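Local coordinates for BspA (BspA_V) (Streptococcus agalactiae serotype III, PDB 5DZ8), which serves as a cell-wall-anchored adhesin of the antigen I/II family, represented here by its variable (V) domain, which probably takes part in attachment, at residues Lys46-Gly51 with Ala87-Val92; Asn95-Val100 with Asp152-Thr157. One frame throughout, in Å; residues are numbered along the deposited sequence.

Interaction 1 of 2, residues Lys46-Gly51 with Ala87-Val92; sequences KTIGYG and AQNAAV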
# COMPACT_ATOMS: atom_id res chain seq x y z
N LYS A 46 -20.72 -1.12 2.61
CA LYS A 46 -21.21 -2.36 3.26
C LYS A 46 -20.14 -3.48 3.28
O LYS A 46 -19.03 -3.30 2.75
CB LYS A 46 -22.50 -2.89 2.58
CG LYS A 46 -22.35 -3.75 1.33
CD LYS A 46 -21.91 -2.95 0.12
CE LYS A 46 -21.80 -3.79 -1.15
NZ LYS A 46 -21.08 -3.03 -2.22
N THR A 47 -20.52 -4.61 3.88
CA THR A 47 -19.71 -5.80 3.93
C THR A 47 -19.62 -6.48 2.55
O THR A 47 -20.63 -6.88 1.98
CB THR A 47 -20.27 -6.79 4.95
OG1 THR A 47 -20.55 -6.10 6.18
CG2 THR A 47 -19.26 -7.91 5.27
N ILE A 48 -18.42 -6.58 2.01
CA ILE A 48 -18.18 -7.34 0.77
C ILE A 48 -17.69 -8.76 1.03
O ILE A 48 -17.73 -9.58 0.13
CB ILE A 48 -17.19 -6.63 -0.15
CG1 ILE A 48 -15.87 -6.29 0.57
CG2 ILE A 48 -17.84 -5.35 -0.66
CD1 ILE A 48 -14.78 -5.82 -0.36
N GLY A 49 -17.20 -9.05 2.24
CA GLY A 49 -16.76 -10.41 2.56
C GLY A 49 -16.29 -10.64 3.97
O GLY A 49 -16.09 -9.69 4.72
N TYR A 50 -16.09 -11.92 4.30
CA TYR A 50 -15.54 -12.38 5.57
C TYR A 50 -14.21 -13.17 5.42
O TYR A 50 -14.09 -14.08 4.60
CB TYR A 50 -16.56 -13.29 6.26
CG TYR A 50 -17.95 -12.74 6.25
CD1 TYR A 50 -18.36 -11.77 7.17
CD2 TYR A 50 -18.89 -13.21 5.33
CE1 TYR A 50 -19.67 -11.25 7.17
CE2 TYR A 50 -20.20 -12.72 5.32
CZ TYR A 50 -20.59 -11.74 6.23
OH TYR A 50 -21.88 -11.29 6.16
N GLY A 51 -13.22 -12.78 6.21
CA GLY A 51 -11.92 -13.39 6.25
C GLY A 51 -11.85 -14.22 7.52
O GLY A 51 -12.49 -13.91 8.50
N ALA A 87 -20.55 -9.78 -1.49
CA ALA A 87 -21.07 -8.72 -2.39
C ALA A 87 -19.94 -8.07 -3.21
O ALA A 87 -18.76 -8.13 -2.84
CB ALA A 87 -21.83 -7.66 -1.60
N GLN A 88 -20.31 -7.45 -4.33
CA GLN A 88 -19.32 -6.77 -5.21
C GLN A 88 -18.72 -5.52 -4.55
O GLN A 88 -19.42 -4.70 -3.93
CB GLN A 88 -19.92 -6.42 -6.57
CG GLN A 88 -20.39 -7.64 -7.39
CD GLN A 88 -19.25 -8.50 -7.93
OE1 GLN A 88 -18.64 -9.29 -7.20
NE2 GLN A 88 -18.97 -8.36 -9.22
N ASN A 89 -17.40 -5.40 -4.65
CA ASN A 89 -16.65 -4.26 -4.11
C ASN A 89 -17.01 -2.99 -4.90
O ASN A 89 -16.71 -2.92 -6.10
CB ASN A 89 -15.15 -4.56 -4.22
CG ASN A 89 -14.26 -3.48 -3.62
OD1 ASN A 89 -14.71 -2.59 -2.89
ND2 ASN A 89 -12.97 -3.58 -3.91
N ALA A 90 -17.68 -2.05 -4.22
CA ALA A 90 -18.04 -0.72 -4.77
C ALA A 90 -16.90 0.34 -4.63
O ALA A 90 -17.07 1.47 -5.10
CB ALA A 90 -19.32 -0.21 -4.13
N ALA A 91 -15.79 -0.00 -3.96
CA ALA A 91 -14.54 0.77 -4.06
C ALA A 91 -13.66 0.10 -5.13
O ALA A 91 -12.58 -0.39 -4.82
N VAL A 92 -14.12 0.14 -6.39
CA VAL A 92 -13.75 -0.85 -7.45
C VAL A 92 -12.28 -0.74 -7.93
O VAL A 92 -11.72 -1.72 -8.48
CB VAL A 92 -14.74 -0.81 -8.69
CG1 VAL A 92 -14.61 -2.07 -9.57
CG2 VAL A 92 -16.21 -0.61 -8.25
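Lys46 sets CG between its backbone N and carbonyl carbon (chi1 84°), bends at chi2 and is then extended to NZ; Ile48 puts CG1 in the corresponding place (chi1 54°), with CG2 anti to the carbonyl carbon. Both side chains meet the loop 87-92 at the start of strand 47-63, in the six-stranded antiparallel sheet of the V domain. Here Ile48 and Gly49 together face Met41 in a classic beta bulge on the strand 34-42 side. On the other side the loop that follows strand 69-85 is still held by the backbone: Ala87 N donates to Ile48 O over 3.3 Å, an almost straight bond (168° at the hydrogen) whose donor stands above the carbonyl plane. Lys46 NZ reaches Gln88 O at 2.9 Å, nearly in line with the C=O bond. Its second partner is the carboxylate of Asp43, which also accepts from Ala90 N, so one charge pair ties the beginning of the strand to the loop. The aliphatic part of the lysine packs alongside, CE lying 3.9 Å from Ala87 CB. Buried Ile48 meets the loop through two branches. CG2 lies 3.7 Å from Gln88 O, whereas CD1 comes to 4.0 Å from Asn89 CG, the two side chains crossing at a slant. Asn89 is held from several directions: Asn116 accepts from its backbone N, and its own OD1 closes an Asx turn by accepting from Ala91 N at 3.0 Å, the donor lying well above the carboxamide plane.

Interaction 2 of 2, residues Asn95-Val100 with Asp152-Thr157; sequences NIVFRV and DWVHDT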
# COMPACT_ATOMS: atom_id res chain seq x y z
N ASN A 95 -7.74 -2.35 -3.79
CA ASN A 95 -7.41 -3.73 -3.60
C ASN A 95 -7.06 -3.97 -2.16
O ASN A 95 -6.78 -3.04 -1.44
CB ASN A 95 -6.25 -4.14 -4.48
CG ASN A 95 -6.71 -4.33 -5.89
OD1 ASN A 95 -7.69 -5.05 -6.16
ND2 ASN A 95 -6.03 -3.66 -6.81
N ILE A 96 -7.14 -5.23 -1.77
CA ILE A 96 -6.90 -5.65 -0.41
C ILE A 96 -5.60 -6.40 -0.37
O ILE A 96 -5.29 -7.15 -1.27
CB ILE A 96 -8.05 -6.53 0.07
CG1 ILE A 96 -9.36 -5.75 -0.06
CG2 ILE A 96 -7.84 -6.96 1.52
CD1 ILE A 96 -10.58 -6.62 -0.27
N VAL A 97 -4.83 -6.18 0.67
CA VAL A 97 -3.66 -6.99 0.93
C VAL A 97 -3.73 -7.51 2.36
O VAL A 97 -3.85 -6.75 3.28
CB VAL A 97 -2.35 -6.20 0.73
CG1 VAL A 97 -1.15 -7.14 0.88
CG2 VAL A 97 -2.33 -5.56 -0.66
N PHE A 98 -3.62 -8.82 2.52
CA PHE A 98 -3.57 -9.44 3.80
C PHE A 98 -2.19 -10.03 3.98
O PHE A 98 -1.69 -10.73 3.08
CB PHE A 98 -4.65 -10.54 3.92
CG PHE A 98 -4.75 -11.12 5.31
CD1 PHE A 98 -5.52 -10.50 6.28
CD2 PHE A 98 -4.03 -12.23 5.64
CE1 PHE A 98 -5.60 -11.02 7.56
CE2 PHE A 98 -4.09 -12.75 6.92
CZ PHE A 98 -4.87 -12.14 7.89
N ARG A 99 -1.57 -9.73 5.13
CA ARG A 99 -0.26 -10.28 5.45
C ARG A 99 -0.21 -10.80 6.87
O ARG A 99 -0.81 -10.25 7.76
CB ARG A 99 0.88 -9.28 5.35
CG ARG A 99 1.09 -8.58 4.03
CD ARG A 99 2.46 -7.87 4.03
NE ARG A 99 2.51 -6.92 2.91
CZ ARG A 99 1.87 -5.75 2.86
NH1 ARG A 99 1.14 -5.32 3.88
NH2 ARG A 99 1.95 -5.01 1.78
N VAL A 100 0.60 -11.82 7.05
CA VAL A 100 0.98 -12.30 8.35
C VAL A 100 2.48 -12.19 8.42
O VAL A 100 3.20 -12.51 7.47
CB VAL A 100 0.56 -13.78 8.57
CG1 VAL A 100 0.95 -14.28 9.91
CG2 VAL A 100 -0.93 -13.93 8.35
N ASP A 152 -4.93 -4.41 4.66
CA ASP A 152 -4.79 -3.09 4.09
C ASP A 152 -5.66 -2.92 2.84
O ASP A 152 -5.87 -3.87 2.08
CB ASP A 152 -3.30 -2.87 3.79
CG ASP A 152 -2.47 -2.81 5.08
OD1 ASP A 152 -3.08 -2.81 6.18
OD2 ASP A 152 -1.21 -2.79 5.04
N TRP A 153 -6.18 -1.71 2.68
CA TRP A 153 -6.80 -1.24 1.42
C TRP A 153 -5.76 -0.45 0.59
O TRP A 153 -5.17 0.50 1.09
CB TRP A 153 -8.03 -0.34 1.69
CG TRP A 153 -9.31 -1.08 1.93
CD1 TRP A 153 -9.95 -1.25 3.14
CD2 TRP A 153 -10.10 -1.80 0.96
NE1 TRP A 153 -11.09 -2.01 2.96
CE2 TRP A 153 -11.20 -2.36 1.64
CE3 TRP A 153 -9.97 -2.03 -0.41
CZ2 TRP A 153 -12.17 -3.10 0.99
CZ3 TRP A 153 -10.94 -2.78 -1.06
CH2 TRP A 153 -12.02 -3.31 -0.35
N VAL A 154 -5.53 -0.85 -0.65
CA VAL A 154 -4.56 -0.20 -1.54
C VAL A 154 -5.27 0.44 -2.72
O VAL A 154 -6.03 -0.21 -3.41
CB VAL A 154 -3.55 -1.22 -2.06
CG1 VAL A 154 -2.55 -0.55 -3.00
CG2 VAL A 154 -2.83 -1.84 -0.87
N HIS A 155 -5.02 1.73 -2.94
CA HIS A 155 -5.54 2.48 -4.09
C HIS A 155 -4.34 3.00 -4.92
O HIS A 155 -3.67 3.95 -4.53
CB HIS A 155 -6.34 3.66 -3.60
CG HIS A 155 -7.00 4.46 -4.67
ND1 HIS A 155 -8.36 4.69 -4.70
CD2 HIS A 155 -6.49 5.13 -5.73
CE1 HIS A 155 -8.66 5.45 -5.73
NE2 HIS A 155 -7.54 5.72 -6.38
N ASP A 156 -4.13 2.36 -6.07
CA ASP A 156 -2.97 2.55 -6.91
C ASP A 156 -3.40 3.25 -8.20
O ASP A 156 -3.93 2.57 -9.09
CB ASP A 156 -2.36 1.21 -7.27
CG ASP A 156 -1.46 0.63 -6.15
OD1 ASP A 156 -1.08 1.34 -5.18
OD2 ASP A 156 -1.12 -0.57 -6.25
N THR A 157 -3.20 4.57 -8.29
CA THR A 157 -3.32 5.32 -9.56
C THR A 157 -1.96 5.31 -10.32
O THR A 157 -1.12 6.17 -10.11
CB THR A 157 -3.80 6.76 -9.33
OG1 THR A 157 -5.01 6.77 -8.56
CG2 THR A 157 -4.07 7.48 -10.66
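An antiparallel beta ladder joins Asn95-Val97 to Asp152-Val154, pairing strand 94-101, the middle of a three-stranded sheet, with strand 144-167. Asn95 and Val154 form a hydrogen-bonded pair, with Asn95 N to Val154 O at 2.8 Å and Val154 N to Asn95 O at a short 2.6 Å. Val97 and Asp152 form the next, Val97 N to Asp152 O and Asp152 N to Val97 O both measuring 2.9 Å. Between them lies the non-hydrogen-bonded pair Ile96-Trp153, whose side chains run side by side in the same direction. Ile96 has CG1 anti to its carbonyl carbon (chi1 -58°), which lays this methylene over one face of the indole. CG1 stands 3.6 Å from the centroid of the six-membered ring in a CH-pi contact, and CD1 reaches past the rim, 3.6 Å from Trp153 CH2. This face of the three-stranded sheet turns toward the six-stranded one, where Trp153 NE1 makes a weak bond to Ile42 O. Beyond Trp153, Val154 and His155 the sheet does not stop: these residues pair antiparallel with a strand of the second subunit. On the face opposite the indole, Val97 CG2 and Val154 CG2 touch at 3.8 Å. Val97 CG1 sits over the centre of the Arg99 guanidinium. Asp152 OD2 lies at the edge of the guanidinium, near its plane, in a long salt bridge of 3.6 Å to Arg99 NH1; the carboxylate is turned 65° from that plane. The main partner of the arginine is Glu110, through NE. Asp152 is gripped mainly across the interface, OD2 by His158 NE2 and OD1 by Thr157 N, both of the second subunit.

The two contacts share an apolar seam: Ile48 CD1 of interaction 1 touches Trp153 CH2 and, more loosely, Ile96 CD1 of interaction 2, while Asn89 ND2 packs on Trp153. Each therefore has a buried side, supplied by Ile48 and by Ile96, and a more exposed one. Interaction 1 fastens a loop to the start of a strand in the six-stranded sheet with one backbone bond and a lysine ammonium, near the surface and apart from the second subunit. Interaction 2 lies closer to the chain's centre and is a regular ladder within the three-stranded sheet; of its charged pair, Asp152 turns to the second subunit, whereas Arg99 keeps to its own chain.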